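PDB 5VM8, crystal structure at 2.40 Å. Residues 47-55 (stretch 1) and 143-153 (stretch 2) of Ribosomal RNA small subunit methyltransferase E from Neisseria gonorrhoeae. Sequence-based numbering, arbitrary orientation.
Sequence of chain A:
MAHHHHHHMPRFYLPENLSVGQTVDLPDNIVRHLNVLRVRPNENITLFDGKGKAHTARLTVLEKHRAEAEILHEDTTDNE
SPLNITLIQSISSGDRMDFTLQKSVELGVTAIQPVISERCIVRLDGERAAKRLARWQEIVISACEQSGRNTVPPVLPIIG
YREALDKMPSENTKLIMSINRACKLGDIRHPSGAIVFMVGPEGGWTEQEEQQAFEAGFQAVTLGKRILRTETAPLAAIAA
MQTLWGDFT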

ATOM      1  N   LEU A  47       8.695 -17.416  -1.155  1.00 69.93           N
ATOM      2  CA  LEU A  47       8.984 -16.668   0.062  1.00 72.70           C
ATOM      3  C   LEU A  47       9.661 -15.368  -0.335  1.00 74.99           C
ATOM      4  O   LEU A  47      10.704 -15.391  -0.995  1.00 81.00           O
ATOM      5  CB  LEU A  47       9.878 -17.477   1.009  1.00 75.91           C
ATOM      6  CG  LEU A  47       9.278 -18.750   1.619  1.00 73.76           C
ATOM      7  CD1 LEU A  47      10.296 -19.530   2.465  1.00 77.79           C
ATOM      8  CD2 LEU A  47       8.051 -18.415   2.440  1.00 72.03           C
ATOM      9  N   PHE A  48       9.068 -14.237   0.047  1.00 69.80           N
ATOM     10  CA  PHE A  48       9.662 -12.945  -0.264  1.00 66.27           C
ATOM     11  C   PHE A  48       9.792 -12.102   0.999  1.00 67.70           C
ATOM     12  O   PHE A  48       8.939 -12.158   1.893  1.00 64.62           O
ATOM     13  CB  PHE A  48       8.863 -12.180  -1.346  1.00 64.87           C
ATOM     14  CG  PHE A  48       7.445 -11.834  -0.965  1.00 63.74           C
ATOM     15  CD1 PHE A  48       6.413 -12.759  -1.141  1.00 64.27           C
ATOM     16  CD2 PHE A  48       7.133 -10.562  -0.480  1.00 57.40           C
ATOM     17  CE1 PHE A  48       5.103 -12.431  -0.819  1.00 60.09           C
ATOM     18  CE2 PHE A  48       5.815 -10.227  -0.147  1.00 54.98           C
ATOM     19  CZ  PHE A  48       4.804 -11.156  -0.321  1.00 57.54           C
ATOM     20  N   ASP A  49      10.867 -11.315   1.063  1.00 70.83           N
ATOM     21  CA  ASP A  49      11.193 -10.578   2.274  1.00 69.52           C
ATOM     22  C   ASP A  49      10.599  -9.180   2.292  1.00 65.83           C
ATOM     23  O   ASP A  49      10.858  -8.432   3.237  1.00 71.19           O
ATOM     24  CB  ASP A  49      12.718 -10.519   2.491  1.00 74.79           C
ATOM     25  CG  ASP A  49      13.467  -9.772   1.387  1.00 78.50           C
ATOM     26  OD1 ASP A  49      12.852  -9.255   0.427  1.00 74.49           O
ATOM     27  OD2 ASP A  49      14.707  -9.688   1.505  1.00 84.88           O
ATOM     28  N   GLY A  50       9.826  -8.803   1.274  1.00 63.34           N
ATOM     29  CA  GLY A  50       9.206  -7.496   1.247  1.00 59.42           C
ATOM     30  C   GLY A  50      10.140  -6.381   0.858  1.00 62.00           C
ATOM     31  O   GLY A  50       9.692  -5.237   0.727  1.00 58.68           O
ATOM     32  N   LYS A  51      11.428  -6.671   0.702  1.00 64.95           N
ATOM     33  CA  LYS A  51      12.440  -5.696   0.344  1.00 65.93           C
ATOM     34  C   LYS A  51      12.857  -5.829  -1.113  1.00 70.42           C
ATOM     35  O   LYS A  51      13.791  -5.152  -1.544  1.00 67.38           O
ATOM     36  CB  LYS A  51      13.658  -5.851   1.265  1.00 69.03           C
ATOM     37  N   GLY A  52      12.164  -6.668  -1.883  1.00 72.44           N
ATOM     38  CA  GLY A  52      12.413  -6.833  -3.304  1.00 73.77           C
ATOM     39  C   GLY A  52      13.016  -8.162  -3.728  1.00 79.33           C
ATOM     40  O   GLY A  52      13.225  -8.359  -4.932  1.00 83.50           O
ATOM     41  N   LYS A  53      13.321  -9.072  -2.801  1.00 76.41           N
ATOM     42  CA  LYS A  53      13.970 -10.336  -3.128  1.00 83.40           C
ATOM     43  C   LYS A  53      13.070 -11.490  -2.718  1.00 88.21           C
ATOM     44  O   LYS A  53      12.588 -11.530  -1.583  1.00 95.00           O
ATOM     45  CB  LYS A  53      15.334 -10.464  -2.437  1.00 86.49           C
ATOM     46  N   ALA A  54      12.846 -12.423  -3.637  1.00 83.25           N
ATOM     47  CA  ALA A  54      12.032 -13.595  -3.359  1.00 76.55           C
ATOM     48  C   ALA A  54      12.834 -14.862  -3.628  1.00 76.90           C
ATOM     49  O   ALA A  54      13.867 -14.842  -4.300  1.00 80.75           O
ATOM     50  CB  ALA A  54      10.739 -13.603  -4.191  1.00 71.23           C
ATOM     51  N   HIS A  55      12.355 -15.966  -3.072  1.00 76.97           N
ATOM     52  CA  HIS A  55      12.978 -17.258  -3.279  1.00 80.92           C
ATOM     53  C   HIS A  55      11.907 -18.295  -3.565  1.00 82.77           C
ATOM     54  O   HIS A  55      10.766 -18.178  -3.110  1.00 82.48           O
ATOM     55  CB  HIS A  55      13.799 -17.694  -2.064  1.00 83.79           C
ATOM     56  CG  HIS A  55      15.053 -16.908  -1.873  1.00 90.75           C
ATOM     57  ND1 HIS A  55      16.277 -17.335  -2.343  1.00 95.71           N
ATOM     58  CD2 HIS A  55      15.272 -15.709  -1.285  1.00 91.49           C
ATOM     59  CE1 HIS A  55      17.199 -16.444  -2.034  1.00 98.20           C
ATOM     60  NE2 HIS A  55      16.616 -15.446  -1.395  1.00 97.06           N
ATOM     61  N   ALA A 143      -2.249  -8.231   0.170  1.00 37.25           N
ATOM     62  CA  ALA A 143      -2.416  -7.747  -1.193  1.00 40.26           C
ATOM     63  C   ALA A 143      -1.139  -7.919  -1.987  1.00 41.72           C
ATOM     64  O   ALA A 143      -1.196  -8.166  -3.195  1.00 45.14           O
ATOM     65  CB  ALA A 143      -2.859  -6.276  -1.198  1.00 31.99           C
ATOM     66  N   CYS A 144       0.012  -7.847  -1.316  1.00 39.70           N
ATOM     67  CA  CYS A 144       1.268  -8.137  -1.995  1.00 44.75           C
ATOM     68  C   CYS A 144       1.388  -9.620  -2.322  1.00 51.86           C
ATOM     69  O   CYS A 144       1.859  -9.991  -3.407  1.00 51.01           O
ATOM     70  CB  CYS A 144       2.448  -7.669  -1.146  1.00 44.08           C
ATOM     71  SG  CYS A 144       2.532  -5.859  -0.999  1.00 47.12           S
ATOM     72  N   GLU A 145       0.974 -10.477  -1.392  1.00 52.80           N
ATOM     73  CA  GLU A 145       0.988 -11.913  -1.643  1.00 53.11           C
ATOM     74  C   GLU A 145       0.127 -12.281  -2.850  1.00 49.91           C
ATOM     75  O   GLU A 145       0.513 -13.142  -3.653  1.00 44.79           O
ATOM     76  CB  GLU A 145       0.550 -12.671  -0.387  1.00 51.06           C
ATOM     77  CG  GLU A 145       1.534 -12.586   0.789  1.00 55.23           C
ATOM     78  CD  GLU A 145       1.028 -13.272   2.070  1.00 54.86           C
ATOM     79  OE1 GLU A 145      -0.196 -13.490   2.209  1.00 58.29           O
ATOM     80  OE2 GLU A 145       1.858 -13.598   2.946  1.00 58.78           O
ATOM     81  N   GLN A 146      -1.037 -11.637  -2.995  1.00 46.33           N
ATOM     82  CA  GLN A 146      -1.963 -11.950  -4.084  1.00 48.19           C
ATOM     83  C   GLN A 146      -1.538 -11.329  -5.422  1.00 48.70           C
ATOM     84  O   GLN A 146      -1.586 -11.985  -6.468  1.00 46.89           O
ATOM     85  CB  GLN A 146      -3.370 -11.462  -3.702  1.00 48.89           C
ATOM     86  CG  GLN A 146      -4.419 -11.517  -4.825  1.00 52.94           C
ATOM     87  CD  GLN A 146      -4.391 -10.290  -5.749  1.00 51.31           C
ATOM     88  OE1 GLN A 146      -4.186  -9.166  -5.297  1.00 41.42           O
ATOM     89  NE2 GLN A 146      -4.570 -10.519  -7.056  1.00 53.15           N
ATOM     90  N   SER A 147      -1.180 -10.045  -5.419  1.00 45.31           N
ATOM     91  CA  SER A 147      -0.893  -9.343  -6.662  1.00 44.18           C
ATOM     92  C   SER A 147       0.505  -9.631  -7.180  1.00 54.89           C
ATOM     93  O   SER A 147       0.853  -9.193  -8.281  1.00 59.58           O
ATOM     94  CB  SER A 147      -1.031  -7.840  -6.450  1.00 40.56           C
ATOM     95  OG  SER A 147       0.018  -7.415  -5.606  1.00 42.18           O
ATOM     96  N   GLY A 148       1.303 -10.368  -6.420  1.00 54.02           N
ATOM     97  CA  GLY A 148       2.642 -10.695  -6.856  1.00 54.18           C
ATOM     98  C   GLY A 148       3.690  -9.636  -6.612  1.00 54.17           C
ATOM     99  O   GLY A 148       4.674  -9.582  -7.346  1.00 52.76           O
ATOM    100  N   ARG A 149       3.510  -8.770  -5.616  1.00 52.16           N
ATOM    101  CA  ARG A 149       4.556  -7.808  -5.313  1.00 49.56           C
ATOM    102  C   ARG A 149       5.516  -8.412  -4.297  1.00 50.20           C
ATOM    103  O   ARG A 149       5.092  -8.894  -3.248  1.00 54.17           O
ATOM    104  CB  ARG A 149       3.945  -6.506  -4.797  1.00 49.38           C
ATOM    105  CG  ARG A 149       3.331  -5.690  -5.917  1.00 50.10           C
ATOM    106  CD  ARG A 149       2.687  -4.442  -5.398  1.00 47.85           C
ATOM    107  NE  ARG A 149       3.676  -3.539  -4.829  1.00 50.50           N
ATOM    108  CZ  ARG A 149       3.410  -2.311  -4.413  1.00 44.49           C
ATOM    109  NH1 ARG A 149       2.179  -1.833  -4.517  1.00 41.54           N
ATOM    110  NH2 ARG A 149       4.370  -1.563  -3.894  1.00 45.76           N
ATOM    111  N   ASN A 150       6.809  -8.314  -4.582  1.00 50.24           N
ATOM    112  CA  ASN A 150       7.846  -8.736  -3.656  1.00 51.99           C
ATOM    113  C   ASN A 150       8.379  -7.577  -2.835  1.00 56.83           C
ATOM    114  O   ASN A 150       9.271  -7.774  -1.999  1.00 54.18           O
ATOM    115  CB  ASN A 150       8.968  -9.437  -4.413  1.00 50.34           C
ATOM    116  CG  ASN A 150       8.511 -10.746  -5.005  1.00 60.43           C
ATOM    117  OD1 ASN A 150       7.543 -11.347  -4.538  1.00 63.39           O
ATOM    118  ND2 ASN A 150       9.187 -11.187  -6.042  1.00 65.76           N
ATOM    119  N   THR A 151       7.870  -6.374  -3.087  1.00 51.17           N
ATOM    120  CA  THR A 151       8.153  -5.195  -2.292  1.00 51.97           C
ATOM    121  C   THR A 151       6.865  -4.831  -1.578  1.00 52.56           C
ATOM    122  O   THR A 151       5.810  -4.731  -2.210  1.00 50.52           O
ATOM    123  CB  THR A 151       8.640  -4.051  -3.172  1.00 51.22           C
ATOM    124  OG1 THR A 151       9.828  -4.479  -3.839  1.00 59.23           O
ATOM    125  CG2 THR A 151       8.961  -2.842  -2.319  1.00 47.30           C
ATOM    126  N   VAL A 152       6.931  -4.709  -0.249  1.00 56.65           N
ATOM    127  CA  VAL A 152       5.768  -4.441   0.573  1.00 52.65           C
ATOM    128  C   VAL A 152       5.758  -2.942   0.899  1.00 48.20           C
ATOM    129  O   VAL A 152       6.711  -2.464   1.534  1.00 51.09           O
ATOM    130  CB  VAL A 152       5.759  -5.284   1.856  1.00 54.48           C
ATOM    131  CG1 VAL A 152       4.612  -4.856   2.768  1.00 50.53           C
ATOM    132  CG2 VAL A 152       5.638  -6.766   1.511  1.00 53.22           C
ATOM    133  N   PRO A 153       4.778  -2.184   0.432  1.00 43.73           N
ATOM    134  CA  PRO A 153       4.717  -0.762   0.785  1.00 40.33           C
ATOM    135  C   PRO A 153       4.452  -0.611   2.270  1.00 46.05           C
ATOM    136  O   PRO A 153       3.615  -1.331   2.830  1.00 46.15           O
ATOM    137  CB  PRO A 153       3.547  -0.220  -0.059  1.00 40.85           C
ATOM    138  CG  PRO A 153       2.764  -1.421  -0.521  1.00 39.32           C
ATOM    139  CD  PRO A 153       3.715  -2.596  -0.508  1.00 42.66           C
TER

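The contact joins a β-hairpin turn, residues 47-55, to the end of a helix and the segment that follows it, and it buries 411 Å² counted over both sides. Its polar core is backbone. V152 N donates to G50 O at 3.0 Å with an N-H...O angle of 167°, close to linear, whereas G52 N reaches N150 O at 3.1 Å with a more bent angle of 136°. These two bonds flank K51 and T151, whose backbones form a single bridge with CA atoms 5.1 Å apart. G50 O also receives a CA-H...O contact from T151 CA, at 3.4 Å and 147°, so one carbonyl faces two successive residues.

F48 supplies the main side-chain contact. Its CA-to-CB bond points toward the other stretch, and chi1 of 62° (p) with chi2 of -85° carries the ring to the helix end. R149 O lies over one ring face, 3.5 Å from F48 CE2. The ring edge meets aliphatic carbon instead: F48 CZ is 3.7 Å from E145 CG, and F48 CE2 is 3.8 Å from V152 CG2. E145, with chi1 m and chi2 t, thus offers its methylene to the ring while both carboxylate oxygens are hydrogen-bonded elsewhere in the structure. V152, at chi1 173° (t), places CG2 against the ring.

N150 is the most covered residue of its stretch. With chi1 of -67° (m) and chi2 of -23°, its amide packs against the strands: OD1 is 3.6 Å from F48 CB, and ND2 is 3.4 Å from A54 CB. These are packing contacts, since the polar needs of OD1 and ND2 are met elsewhere in the structure. T151, also m at -60°, sets OG1 3.5 Å from G52 CA.

The turn itself is organised by D49, whose CA-to-CB bond points away from the other stretch. At chi1 63° (p) and chi2 1°, D49 OD1 accepts from K51 N at 3.0 Å and 153° and from K53 N at 3.3 Å and 158°. The side chain therefore ties down two turn amides. The lysine side chains are not modelled beyond CB, so they give no conformational evidence.

Both turn glycines have positive phi. At G50 (78°) an ideal CB would also sit tightly, 3.2 Å from V152 CG2; at G52 (111°) it would jam against the preceding carbonyl oxygen. Across the contact, G148 leaves the helix with phi 82°, and R149 N bonds back to C144 O at 3.0 Å.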